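Local coordinates for protein thiosulfate sulfurtransferase TUM1 (Saccharomyces cerevisiae, PDB 3UTN) that accepts persulfide sulfur from the cysteine desulfurase NFS1 and passes it to UBA4 for 2-thiolation of the wobble uridine of tRNAs, at residues A[130-133]-A[134-138]; A[108-111]-A[112-116]; A[81-84]-A[85-89]; A[184-187]-A[188-192]. One frame throughout, in Å; residues are numbered along the deposited sequence.

Contact 1: residues A[130-133]-A[134-138]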
ATOM      1  N   CYS A 130      -1.096   0.778   4.164  1.00 18.60           N
ATOM      2  CA  CYS A 130      -1.375   0.656   5.569  1.00 18.69           C
ATOM      3  C   CYS A 130      -1.544  -0.795   6.002  1.00 18.10           C
ATOM      4  O   CYS A 130      -0.924  -1.228   6.966  1.00 17.34           O
ATOM      5  CB  CYS A 130      -2.622   1.433   5.918  1.00 19.11           C
ATOM      6  SG  CYS A 130      -3.143   1.063   7.589  1.00 20.74           S
ATOM      7  N   ALA A 131      -2.391  -1.538   5.295  1.00 17.83           N
ATOM      8  CA  ALA A 131      -2.605  -2.948   5.611  1.00 17.99           C
ATOM      9  C   ALA A 131      -1.261  -3.646   5.589  1.00 18.25           C
ATOM     10  O   ALA A 131      -0.914  -4.417   6.481  1.00 18.79           O
ATOM     11  CB  ALA A 131      -3.547  -3.584   4.606  1.00 17.93           C
ATOM     12  N   TRP A 132      -0.494  -3.330   4.564  1.00 18.30           N
ATOM     13  CA  TRP A 132       0.804  -3.908   4.391  1.00 19.25           C
ATOM     14  C   TRP A 132       1.723  -3.521   5.510  1.00 19.45           C
ATOM     15  O   TRP A 132       2.401  -4.369   6.055  1.00 19.49           O
ATOM     16  CB  TRP A 132       1.329  -3.474   3.060  1.00 19.82           C
ATOM     17  CG  TRP A 132       2.749  -3.807   2.817  1.00 20.78           C
ATOM     18  CD1 TRP A 132       3.289  -5.033   2.457  1.00 21.04           C
ATOM     19  CD2 TRP A 132       3.865  -2.888   2.865  1.00 20.91           C
ATOM     20  NE1 TRP A 132       4.639  -4.931   2.293  1.00 21.44           N
ATOM     21  CE2 TRP A 132       5.049  -3.670   2.522  1.00 21.27           C
ATOM     22  CE3 TRP A 132       4.003  -1.545   3.160  1.00 21.04           C
ATOM     23  CZ2 TRP A 132       6.303  -3.109   2.481  1.00 21.19           C
ATOM     24  CZ3 TRP A 132       5.277  -0.987   3.108  1.00 21.15           C
ATOM     25  CH2 TRP A 132       6.397  -1.755   2.784  1.00 21.14           C
ATOM     26  N   THR A 133       1.721  -2.245   5.875  1.00 19.64           N
ATOM     27  CA  THR A 133       2.523  -1.764   6.999  1.00 20.52           C
ATOM     28  C   THR A 133       2.176  -2.515   8.278  1.00 20.54           C
ATOM     29  O   THR A 133       3.059  -2.998   8.984  1.00 21.11           O
ATOM     30  CB  THR A 133       2.324  -0.261   7.213  1.00 20.27           C
ATOM     31  OG1 THR A 133       2.718   0.420   6.025  1.00 20.96           O
ATOM     32  CG2 THR A 133       3.161   0.240   8.393  1.00 20.95           C
ATOM     33  N   LEU A 134       0.885  -2.605   8.566  1.00 20.53           N
ATOM     34  CA  LEU A 134       0.406  -3.372   9.702  1.00 21.06           C
ATOM     35  C   LEU A 134       0.906  -4.797   9.629  1.00 21.32           C
ATOM     36  O   LEU A 134       1.462  -5.313  10.590  1.00 20.93           O
ATOM     37  CB  LEU A 134      -1.117  -3.360   9.739  1.00 20.66           C
ATOM     38  CG  LEU A 134      -1.706  -1.975   9.973  1.00 20.63           C
ATOM     39  CD1 LEU A 134      -3.201  -2.036   9.748  1.00 20.81           C
ATOM     40  CD2 LEU A 134      -1.379  -1.483  11.374  1.00 20.80           C
ATOM     41  N   GLY A 135       0.715  -5.415   8.469  1.00 21.89           N
ATOM     42  CA  GLY A 135       1.179  -6.771   8.225  1.00 22.72           C
ATOM     43  C   GLY A 135       2.680  -6.879   8.349  1.00 23.11           C
ATOM     44  O   GLY A 135       3.179  -7.770   9.025  1.00 23.78           O
ATOM     45  N   VAL A 136       3.406  -5.966   7.708  1.00 23.16           N
ATOM     46  CA  VAL A 136       4.863  -6.009   7.748  1.00 23.82           C
ATOM     47  C   VAL A 136       5.327  -5.888   9.183  1.00 24.33           C
ATOM     48  O   VAL A 136       6.252  -6.569   9.598  1.00 24.94           O
ATOM     49  CB  VAL A 136       5.514  -4.922   6.883  1.00 23.68           C
ATOM     50  CG1 VAL A 136       7.013  -4.853   7.135  1.00 24.26           C
ATOM     51  CG2 VAL A 136       5.262  -5.211   5.419  1.00 23.21           C
ATOM     52  N   MET A 137       4.645  -5.041   9.940  1.00 24.13           N
ATOM     53  CA  MET A 137       4.967  -4.853  11.334  1.00 25.61           C
ATOM     54  C   MET A 137       4.444  -5.986  12.194  1.00 25.55           C
ATOM     55  O   MET A 137       4.413  -5.878  13.413  1.00 26.83           O
ATOM     56  CB  MET A 137       4.438  -3.513  11.816  1.00 26.37           C
ATOM     57  CG  MET A 137       5.265  -2.339  11.337  1.00 28.52           C
ATOM     58  SD  MET A 137       7.029  -2.614  11.588  1.00 31.50           S
ATOM     59  CE  MET A 137       7.147  -2.677  13.374  1.00 32.07           C
ATOM     60  N   GLY A 138       4.035  -7.068  11.542  1.00 25.36           N
ATOM     61  CA  GLY A 138       3.740  -8.314  12.219  1.00 25.15           C
ATOM     62  C   GLY A 138       2.409  -8.322  12.919  1.00 24.64           C
ATOM     63  O   GLY A 138       2.167  -9.159  13.786  1.00 25.88           O
TER
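Leu134 N donates to Cys130 O at 2.8 Å along an almost straight line (178°), one of four successive i to i+4 bonds by which residues 130-133 grip 134-137. The last of them, from Met137 N to Thr133 O, is more bent at 154°. The indole of Trp132 and the side chain of Val136 lie side by side and point the same way, and CG2 of Val136 sits over one face of the ring, 3.3 Å from the centroid of its five-membered part, a CH-pi contact. CG anti to the backbone N (chi1 171°) sends the indole outward from the helix, while NE1 is hydrogen-bonded to Glu184 at the end of helix 181-184 and Phe95 meets the ring edge to face. On another side of the helix, Cys130 SG touches Leu134 CD1 at 3.8 Å, a pair turned toward Val118 of strand 115-119. Thr133 OG1 bonds back to Arg129 O, which satisfies a buried hydroxyl within the helix itself. Gly138, at positive phi, gives its N to Gly135 O at 2.7 Å, and His139 N turns back to Leu134 O: a Schellman motif ending the helix of a beta-alpha-beta unit in the first rhodanese domain.

Contact 2: residues A[108-111]-A[112-116]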
ATOM      1  N   LEU A 108      -3.305   4.702  19.013  1.00 25.70           N
ATOM      2  CA  LEU A 108      -4.607   4.402  18.429  1.00 25.67           C
ATOM      3  C   LEU A 108      -5.327   3.337  19.227  1.00 24.84           C
ATOM      4  O   LEU A 108      -6.459   2.977  18.919  1.00 25.00           O
ATOM      5  CB  LEU A 108      -4.437   3.940  16.985  1.00 25.47           C
ATOM      6  CG  LEU A 108      -3.821   4.981  16.055  1.00 25.87           C
ATOM      7  CD1 LEU A 108      -3.396   4.323  14.753  1.00 25.87           C
ATOM      8  CD2 LEU A 108      -4.773   6.153  15.819  1.00 25.98           C
ATOM      9  N   GLY A 109      -4.650   2.817  20.244  1.00 24.81           N
ATOM     10  CA  GLY A 109      -5.221   1.785  21.084  1.00 24.76           C
ATOM     11  C   GLY A 109      -5.338   0.452  20.380  1.00 24.05           C
ATOM     12  O   GLY A 109      -6.106  -0.398  20.798  1.00 24.02           O
ATOM     13  N   VAL A 110      -4.580   0.268  19.305  1.00 24.20           N
ATOM     14  CA  VAL A 110      -4.576  -1.009  18.611  1.00 24.30           C
ATOM     15  C   VAL A 110      -3.960  -2.047  19.537  1.00 25.45           C
ATOM     16  O   VAL A 110      -2.912  -1.814  20.130  1.00 24.95           O
ATOM     17  CB  VAL A 110      -3.803  -0.942  17.283  1.00 24.09           C
ATOM     18  CG1 VAL A 110      -3.669  -2.322  16.661  1.00 23.39           C
ATOM     19  CG2 VAL A 110      -4.505  -0.002  16.328  1.00 23.65           C
ATOM     20  N   GLN A 111      -4.642  -3.171  19.691  1.00 26.26           N
ATOM     21  CA  GLN A 111      -4.092  -4.274  20.452  1.00 28.27           C
ATOM     22  C   GLN A 111      -3.546  -5.254  19.441  1.00 27.71           C
ATOM     23  O   GLN A 111      -4.028  -5.317  18.311  1.00 27.06           O
ATOM     24  CB  GLN A 111      -5.163  -4.942  21.315  1.00 29.89           C
ATOM     25  CG  GLN A 111      -5.844  -4.027  22.328  1.00 32.70           C
ATOM     26  CD  GLN A 111      -4.977  -3.699  23.536  1.00 35.55           C
ATOM     27  OE1 GLN A 111      -3.815  -4.108  23.623  1.00 37.10           O
ATOM     28  NE2 GLN A 111      -5.548  -2.959  24.482  1.00 36.56           N
ATOM     29  N   LYS A 112      -2.540  -6.016  19.842  1.00 27.41           N
ATOM     30  CA  LYS A 112      -1.973  -7.031  18.972  1.00 27.37           C
ATOM     31  C   LYS A 112      -3.053  -7.952  18.424  1.00 26.72           C
ATOM     32  O   LYS A 112      -2.990  -8.362  17.277  1.00 25.31           O
ATOM     33  CB  LYS A 112      -0.924  -7.854  19.717  1.00 27.97           C
ATOM     34  CG  LYS A 112      -0.120  -8.787  18.823  1.00 28.72           C
ATOM     35  CD  LYS A 112       0.698  -8.014  17.795  1.00 28.51           C
ATOM     36  CE  LYS A 112       1.618  -6.998  18.447  1.00 28.97           C
ATOM     37  NZ  LYS A 112       2.585  -7.669  19.356  1.00 28.58           N
ATOM     38  N   ASP A 113      -4.045  -8.261  19.251  1.00 26.67           N
ATOM     39  CA  ASP A 113      -5.063  -9.230  18.880  1.00 28.00           C
ATOM     40  C   ASP A 113      -6.118  -8.660  17.945  1.00 26.36           C
ATOM     41  O   ASP A 113      -6.943  -9.400  17.420  1.00 25.96           O
ATOM     42  CB  ASP A 113      -5.744  -9.814  20.114  1.00 30.32           C
ATOM     43  CG  ASP A 113      -6.547 -11.048  19.789  1.00 33.34           C
ATOM     44  OD1 ASP A 113      -5.986 -11.949  19.128  1.00 34.93           O
ATOM     45  OD2 ASP A 113      -7.735 -11.117  20.175  1.00 35.48           O
ATOM     46  N   ASP A 114      -6.099  -7.345  17.755  1.00 25.85           N
ATOM     47  CA  ASP A 114      -7.084  -6.700  16.907  1.00 25.14           C
ATOM     48  C   ASP A 114      -7.041  -7.266  15.518  1.00 23.71           C
ATOM     49  O   ASP A 114      -5.979  -7.456  14.943  1.00 23.91           O
ATOM     50  CB  ASP A 114      -6.832  -5.204  16.810  1.00 26.13           C
ATOM     51  CG  ASP A 114      -7.186  -4.479  18.068  1.00 26.96           C
ATOM     52  OD1 ASP A 114      -7.919  -5.039  18.903  1.00 28.35           O
ATOM     53  OD2 ASP A 114      -6.746  -3.327  18.209  1.00 27.07           O
ATOM     54  N   ILE A 115      -8.212  -7.546  14.978  1.00 23.47           N
ATOM     55  CA  ILE A 115      -8.312  -7.742  13.555  1.00 22.49           C
ATOM     56  C   ILE A 115      -8.374  -6.334  12.983  1.00 21.62           C
ATOM     57  O   ILE A 115      -9.319  -5.588  13.232  1.00 21.79           O
ATOM     58  CB  ILE A 115      -9.565  -8.524  13.174  1.00 22.54           C
ATOM     59  CG1 ILE A 115      -9.477  -9.955  13.702  1.00 23.13           C
ATOM     60  CG2 ILE A 115      -9.736  -8.506  11.669  1.00 22.56           C
ATOM     61  CD1 ILE A 115     -10.757 -10.745  13.545  1.00 24.41           C
ATOM     62  N   LEU A 116      -7.337  -5.959  12.258  1.00 20.53           N
ATOM     63  CA  LEU A 116      -7.317  -4.652  11.663  1.00 20.22           C
ATOM     64  C   LEU A 116      -7.860  -4.783  10.279  1.00 19.09           C
ATOM     65  O   LEU A 116      -7.431  -5.625   9.502  1.00 20.06           O
ATOM     66  CB  LEU A 116      -5.915  -4.061  11.653  1.00 20.36           C
ATOM     67  CG  LEU A 116      -5.332  -3.900  13.056  1.00 20.29           C
ATOM     68  CD1 LEU A 116      -3.913  -3.380  12.958  1.00 20.89           C
ATOM     69  CD2 LEU A 116      -6.182  -2.988  13.927  1.00 20.60           C
TER
HETATM   70  O   HOH W   1      -1.261  -5.337  22.152  1.00 29.52           O
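Asp114 OD2 takes the backbone N of Gln111 at 2.6 Å, the donor standing above the carboxylate plane, 65° out of it. The return bond, Asp114 N to Gln111 O at 3.0 Å, closes a type I beta turn over residues 111-114, its donor also above the carbonyl plane. Asp114 CG is anti to its carbonyl carbon (chi1 -73°), which folds the carboxylate back over the turn. OD2 also comes within 3.2 Å of Val110 CA, and OD1 packs against Gln111 CB at 3.7 Å. A water accepts from Lys112 N at 2.7 Å and donates to OE1 of the bent Gln111 side chain, linking the first two residues of the turn. This is the link of a rhodanese alpha/beta domain from helix 98-107, ended by the positive-phi Gly109 in a Schellman motif, into strand 115-119 of the parallel sheet. Across the turn, Val110 CG1 and Leu116 CD2 meet tip to tip at 3.8 Å, Val110 also resting on Ile77 and Leu116 on Val48 and Val50. In the second shell Arg46 forms a salt bridge with Asp114 OD2 and also bonds Gly109 O, while Lys112 reaches Glu175 O and Tyr174, the latter as a cation-pi pair.

Contact 3: residues A[81-84]-A[85-89]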
ATOM      1  N   ILE A  81      -1.091   7.567   7.572  1.00 23.06           N
ATOM      2  CA  ILE A  81      -0.051   7.134   6.648  1.00 23.89           C
ATOM      3  C   ILE A  81       1.189   8.011   6.776  1.00 24.01           C
ATOM      4  O   ILE A  81       2.313   7.514   6.750  1.00 23.91           O
ATOM      5  CB  ILE A  81      -0.594   7.151   5.195  1.00 23.79           C
ATOM      6  CG1 ILE A  81      -1.545   5.968   4.976  1.00 24.36           C
ATOM      7  CG2 ILE A  81       0.525   7.172   4.164  1.00 24.64           C
ATOM      8  CD1 ILE A  81      -0.917   4.599   5.120  1.00 24.78           C
ATOM      9  N   ASP A  82       0.970   9.311   6.940  1.00 24.63           N
ATOM     10  CA  ASP A  82       2.068  10.263   7.047  1.00 26.06           C
ATOM     11  C   ASP A  82       2.799  10.150   8.367  1.00 26.02           C
ATOM     12  O   ASP A  82       4.023  10.101   8.391  1.00 27.26           O
ATOM     13  CB  ASP A  82       1.557  11.685   6.873  1.00 26.50           C
ATOM     14  CG  ASP A  82       1.056  11.944   5.488  1.00 27.59           C
ATOM     15  OD1 ASP A  82       1.646  11.408   4.531  1.00 29.10           O
ATOM     16  OD2 ASP A  82       0.069  12.685   5.354  1.00 28.99           O
ATOM     17  N   ALA A  83       2.044  10.128   9.460  1.00 26.50           N
ATOM     18  CA  ALA A  83       2.633  10.087  10.792  1.00 26.68           C
ATOM     19  C   ALA A  83       3.267   8.738  11.065  1.00 26.68           C
ATOM     20  O   ALA A  83       4.322   8.661  11.682  1.00 26.55           O
ATOM     21  CB  ALA A  83       1.590  10.416  11.844  1.00 27.41           C
ATOM     22  N   ILE A  84       2.631   7.676  10.585  1.00 25.30           N
ATOM     23  CA  ILE A  84       3.129   6.329  10.813  1.00 25.89           C
ATOM     24  C   ILE A  84       4.038   5.949   9.654  1.00 26.67           C
ATOM     25  O   ILE A  84       3.773   5.036   8.872  1.00 26.38           O
ATOM     26  CB  ILE A  84       1.990   5.329  11.034  1.00 25.26           C
ATOM     27  CG1 ILE A  84       0.936   5.961  11.951  1.00 25.60           C
ATOM     28  CG2 ILE A  84       2.537   4.025  11.600  1.00 25.95           C
ATOM     29  CD1 ILE A  84      -0.375   5.219  12.036  1.00 25.23           C
ATOM     30  N   SER A  85       5.118   6.705   9.553  1.00 27.26           N
ATOM     31  CA  SER A  85       6.102   6.526   8.526  1.00 28.14           C
ATOM     32  C   SER A  85       7.400   6.984   9.149  1.00 29.54           C
ATOM     33  O   SER A  85       7.408   7.505  10.271  1.00 28.51           O
ATOM     34  CB  SER A  85       5.766   7.389   7.311  1.00 28.71           C
ATOM     35  OG  SER A  85       5.796   8.762   7.649  1.00 28.54           O
ATOM     36  N   ASP A  86       8.497   6.780   8.434  1.00 30.44           N
ATOM     37  CA  ASP A  86       9.751   7.354   8.851  1.00 31.85           C
ATOM     38  C   ASP A  86       9.783   8.804   8.397  1.00 32.31           C
ATOM     39  O   ASP A  86      10.283   9.119   7.322  1.00 31.06           O
ATOM     40  CB  ASP A  86      10.931   6.571   8.288  1.00 32.64           C
ATOM     41  CG  ASP A  86      12.247   7.007   8.891  1.00 33.29           C
ATOM     42  OD1 ASP A  86      12.233   7.902   9.761  1.00 33.98           O
ATOM     43  OD2 ASP A  86      13.291   6.457   8.502  1.00 34.65           O
ATOM     44  N   LYS A  87       9.238   9.686   9.228  1.00 34.14           N
ATOM     45  CA  LYS A  87       9.203  11.115   8.916  1.00 36.61           C
ATOM     46  C   LYS A  87      10.601  11.739   8.930  1.00 36.69           C
ATOM     47  O   LYS A  87      10.798  12.834   8.408  1.00 38.21           O
ATOM     48  CB  LYS A  87       8.258  11.859   9.866  1.00 37.38           C
ATOM     49  CG  LYS A  87       6.818  11.374   9.794  1.00 38.94           C
ATOM     50  CD  LYS A  87       5.821  12.427  10.256  1.00 40.43           C
ATOM     51  CE  LYS A  87       5.773  12.561  11.770  1.00 41.71           C
ATOM     52  NZ  LYS A  87       4.464  13.116  12.226  1.00 42.90           N
ATOM     53  N   LYS A  88      11.558  11.024   9.518  1.00 37.35           N
ATOM     54  CA  LYS A  88      12.956  11.457   9.576  1.00 37.81           C
ATOM     55  C   LYS A  88      13.657  11.245   8.238  1.00 37.22           C
ATOM     56  O   LYS A  88      14.639  11.925   7.921  1.00 37.08           O
ATOM     57  CB  LYS A  88      13.710  10.706  10.677  1.00 38.98           C
ATOM     58  CG  LYS A  88      13.312  11.093  12.090  1.00 41.19           C
ATOM     59  CD  LYS A  88      14.140  10.331  13.116  1.00 43.15           C
ATOM     60  CE  LYS A  88      13.888  10.833  14.532  1.00 44.45           C
ATOM     61  NZ  LYS A  88      12.485  10.614  14.984  1.00 44.36           N
ATOM     62  N   SER A  89      13.150  10.289   7.464  1.00 35.95           N
ATOM     63  CA  SER A  89      13.683  10.002   6.140  0.77 35.36           C
ATOM     64  C   SER A  89      13.474  11.192   5.208  1.00 35.24           C
ATOM     65  O   SER A  89      12.441  11.860   5.279  1.00 36.43           O
ATOM     66  CB  SER A  89      13.011   8.760   5.560  0.77 33.91           C
ATOM     67  OG  SER A  89      13.396   8.556   4.211  0.77 32.12           O
TER
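The side chain of Ser85 turns back on the residues just before it. Its CB lies 3.5 Å from Ile81 O, and the distance from CB to Asp82 O is 3.4 Å. OG points at Asp82 O as a hydrogen-bond donor, though the modelled separation is implausibly short and the details are doubtful. The torsion explains the direction: OG stands between the backbone N and the carbonyl carbon (chi1 63°), folded over its own main chain. Ser85 N meanwhile makes a weak bond to Ala83 O at 3.0 Å, closing an inverse gamma turn centred on Ile84. Both polar groups of Ser85 thus face back to residues 81-83, whose backbone is helical in shape but lacks the regular bonds. Lys87 lies over the same turn: its CG passes 3.4 Å from Asp82 O, CD continues past that oxygen, and a bend at chi3 carries NZ to 3.8 Å from Ala83 CA. A type I beta turn from Asp86 to Ser89 follows. The whole lies in the loop between strand 77-78 and helix 98-107, with Ile84 packed on Phe101 and Ala104 of that helix and Ile81 on Arg129 and Cys130 of helix 127-136.

Contact 4: residues A[184-187]-A[188-192]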
ATOM      1  N   GLU A 184       9.770  -8.017   2.875  1.00 27.06           N
ATOM      2  CA  GLU A 184       8.713  -7.220   2.267  1.00 26.00           C
ATOM      3  C   GLU A 184       9.200  -5.954   1.620  1.00 25.26           C
ATOM      4  O   GLU A 184       8.545  -5.412   0.734  1.00 24.93           O
ATOM      5  CB  GLU A 184       7.678  -6.869   3.324  1.00 24.92           C
ATOM      6  CG  GLU A 184       6.851  -8.067   3.732  1.00 25.84           C
ATOM      7  CD  GLU A 184       5.887  -8.466   2.640  1.00 26.24           C
ATOM      8  OE1 GLU A 184       5.692  -9.672   2.436  1.00 27.48           O
ATOM      9  OE2 GLU A 184       5.334  -7.563   1.986  1.00 26.18           O
ATOM     10  N   ILE A 185      10.338  -5.471   2.092  1.00 25.04           N
ATOM     11  CA  ILE A 185      10.838  -4.182   1.678  1.00 25.58           C
ATOM     12  C   ILE A 185      12.198  -4.369   1.055  1.00 26.22           C
ATOM     13  O   ILE A 185      13.109  -4.911   1.680  1.00 27.31           O
ATOM     14  CB  ILE A 185      10.932  -3.204   2.865  1.00 24.95           C
ATOM     15  CG1 ILE A 185       9.542  -2.975   3.457  1.00 24.89           C
ATOM     16  CG2 ILE A 185      11.590  -1.896   2.442  1.00 24.66           C
ATOM     17  CD1 ILE A 185       9.522  -2.186   4.737  1.00 25.11           C
ATOM     18  N   VAL A 186      12.318  -3.934  -0.189  1.00 26.41           N
ATOM     19  CA  VAL A 186      13.610  -3.868  -0.827  1.00 26.82           C
ATOM     20  C   VAL A 186      14.187  -2.531  -0.432  1.00 26.73           C
ATOM     21  O   VAL A 186      13.535  -1.501  -0.569  1.00 26.44           O
ATOM     22  CB  VAL A 186      13.524  -3.935  -2.355  1.00 26.95           C
ATOM     23  CG1 VAL A 186      14.890  -4.274  -2.921  0.98 26.74           C
ATOM     24  CG2 VAL A 186      12.503  -4.969  -2.787  0.88 26.97           C
ATOM     25  N   ASP A 187      15.399  -2.562   0.100  1.00 27.59           N
ATOM     26  CA  ASP A 187      16.092  -1.344   0.438  1.00 28.37           C
ATOM     27  C   ASP A 187      16.797  -0.846  -0.803  1.00 27.78           C
ATOM     28  O   ASP A 187      16.987  -1.593  -1.767  1.00 26.34           O
ATOM     29  CB  ASP A 187      17.085  -1.588   1.573  1.00 30.35           C
ATOM     30  CG  ASP A 187      16.402  -1.857   2.897  0.51 31.21           C
ATOM     31  OD1 ASP A 187      15.194  -1.559   3.028  0.68 31.77           O
ATOM     32  OD2 ASP A 187      17.081  -2.363   3.814  0.82 32.69           O
ATOM     33  N   TYR A 188      17.165   0.427  -0.779  1.00 27.28           N
ATOM     34  CA  TYR A 188      17.849   1.041  -1.891  1.00 27.27           C
ATOM     35  C   TYR A 188      19.104   0.271  -2.270  1.00 27.22           C
ATOM     36  O   TYR A 188      19.361   0.049  -3.450  1.00 26.42           O
ATOM     37  CB  TYR A 188      18.238   2.470  -1.558  1.00 27.16           C
ATOM     38  CG  TYR A 188      19.065   3.079  -2.647  1.00 27.36           C
ATOM     39  CD1 TYR A 188      18.472   3.498  -3.833  1.00 27.25           C
ATOM     40  CD2 TYR A 188      20.449   3.201  -2.514  1.00 27.24           C
ATOM     41  CE1 TYR A 188      19.227   4.047  -4.845  1.00 27.75           C
ATOM     42  CE2 TYR A 188      21.212   3.753  -3.523  1.00 27.42           C
ATOM     43  CZ  TYR A 188      20.594   4.174  -4.683  1.00 27.78           C
ATOM     44  OH  TYR A 188      21.335   4.723  -5.692  1.00 28.72           O
ATOM     45  N   GLU A 189      19.880  -0.115  -1.259  1.00 28.81           N
ATOM     46  CA  GLU A 189      21.127  -0.843  -1.455  1.00 30.40           C
ATOM     47  C   GLU A 189      20.895  -2.006  -2.409  1.00 29.36           C
ATOM     48  O   GLU A 189      21.561  -2.119  -3.434  1.00 29.33           O
ATOM     49  CB  GLU A 189      21.688  -1.334  -0.112  1.00 33.43           C
ATOM     50  CG  GLU A 189      23.022  -2.071  -0.211  1.00 36.78           C
ATOM     51  CD  GLU A 189      23.677  -2.326   1.138  1.00 39.05           C
ATOM     52  OE1 GLU A 189      22.966  -2.688   2.102  1.00 41.41           O
ATOM     53  OE2 GLU A 189      24.914  -2.170   1.234  1.00 42.38           O
ATOM     54  N   GLU A 190      19.916  -2.843  -2.087  1.00 27.37           N
ATOM     55  CA  GLU A 190      19.600  -3.976  -2.928  1.00 27.04           C
ATOM     56  C   GLU A 190      19.086  -3.531  -4.284  1.00 26.01           C
ATOM     57  O   GLU A 190      19.518  -4.048  -5.305  1.00 26.22           O
ATOM     58  CB  GLU A 190      18.576  -4.877  -2.262  1.00 26.96           C
ATOM     59  CG  GLU A 190      18.368  -6.175  -3.012  1.00 28.00           C
ATOM     60  CD  GLU A 190      17.238  -6.990  -2.444  1.00 28.13           C
ATOM     61  OE1 GLU A 190      16.757  -6.651  -1.347  1.00 29.11           O
ATOM     62  OE2 GLU A 190      16.824  -7.964  -3.100  1.00 29.30           O
ATOM     63  N   MET A 191      18.163  -2.574  -4.285  1.00 25.20           N
ATOM     64  CA  MET A 191      17.629  -2.038  -5.528  1.00 25.61           C
ATOM     65  C   MET A 191      18.753  -1.555  -6.417  1.00 24.95           C
ATOM     66  O   MET A 191      18.840  -1.923  -7.582  1.00 24.69           O
ATOM     67  CB  MET A 191      16.678  -0.880  -5.255  1.00 25.48           C
ATOM     68  CG  MET A 191      15.282  -1.340  -4.929  1.00 25.55           C
ATOM     69  SD  MET A 191      14.643  -2.465  -6.175  1.00 26.19           S
ATOM     70  CE  MET A 191      14.320  -1.375  -7.553  1.00 25.90           C
ATOM     71  N   PHE A 192      19.616  -0.732  -5.843  1.00 25.71           N
ATOM     72  CA  PHE A 192      20.712  -0.182  -6.595  1.00 26.51           C
ATOM     73  C   PHE A 192      21.648  -1.268  -7.086  1.00 26.04           C
ATOM     74  O   PHE A 192      21.999  -1.273  -8.250  1.00 26.27           O
ATOM     75  CB  PHE A 192      21.484   0.863  -5.804  1.00 27.10           C
ATOM     76  CG  PHE A 192      22.517   1.550  -6.621  1.00 28.17           C
ATOM     77  CD1 PHE A 192      22.137   2.387  -7.660  1.00 27.53           C
ATOM     78  CD2 PHE A 192      23.868   1.322  -6.398  1.00 28.46           C
ATOM     79  CE1 PHE A 192      23.087   3.015  -8.438  1.00 28.62           C
ATOM     80  CE2 PHE A 192      24.824   1.946  -7.177  1.00 28.74           C
ATOM     81  CZ  PHE A 192      24.432   2.793  -8.200  1.00 28.97           C
TER
HETATM   82  O   HOH W   2      16.591  -4.820   0.451  1.00 25.16           O
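Met191 N and Asp187 O form the direct hydrogen bond of this contact, 2.9 Å long and nearly straight at 174°, with the donor in the carbonyl plane. It is the first i to i+4 link of helix 188-196. Asp187 occupies the N-cap position, yet its carboxylate makes no capping bond; its contribution to the helix is the carbonyl oxygen that receives Met191 N. A second polar path runs through water, which accepts from Asp187 N at 2.6 Å and donates to Glu190 OE1, also at 2.6 Å. Glu190 reaches that water because its CG is anti to the backbone N (chi1 -172°) and the chain runs on extended; OE2 forms a salt bridge with Arg304, which would probably favour the charged carboxylate. Van der Waals packing gathers round Val186 CG1. Met191 CG lies 3.6 Å away, its side chain crossing the valine at about a right angle, and Met191 SD follows at 3.7 Å. Glu190 crosses Val186 in the same manner, its polar OE1 lying against the methyl CG1 at 3.4 Å. Among the rings, Tyr188 has Phe192 CB over one face and meets Trp313 of helix 309-317 at an oblique angle, while its hydroxyl bonds Ser317. The short, weakly bonded strand 185-186, at the edge of the second parallel sheet beside 303-306, passes through Asp187 alone into helix 188-196, the strand-to-helix opening of the catalytic rhodanese domain.

Followed from the N terminus, the four contacts come in series, each local to a continuous stretch: a loop, a turn, a helix end and a helix start; none nests in or crosses another. Contact 3 comes first, after strand 77-78, then contact 2 leads helix 98-107 into strand 115-119, and contact 1 ends helix 127-136. These three share the first rhodanese domain. Contact 1 touches both others: Cys130 meets Ile81 of contact 3, and Leu134 meets Leu116 of contact 2, while Leu108 and Ile84 join contacts 2 and 3. Contact 4 opens the second domain and touches contact 1 alone, through Trp132 and Val136 against Glu184 and Ile185, joining the two domains; the side chain of Trp132 lies about 9 Å from that of the persulfide-forming Cys282.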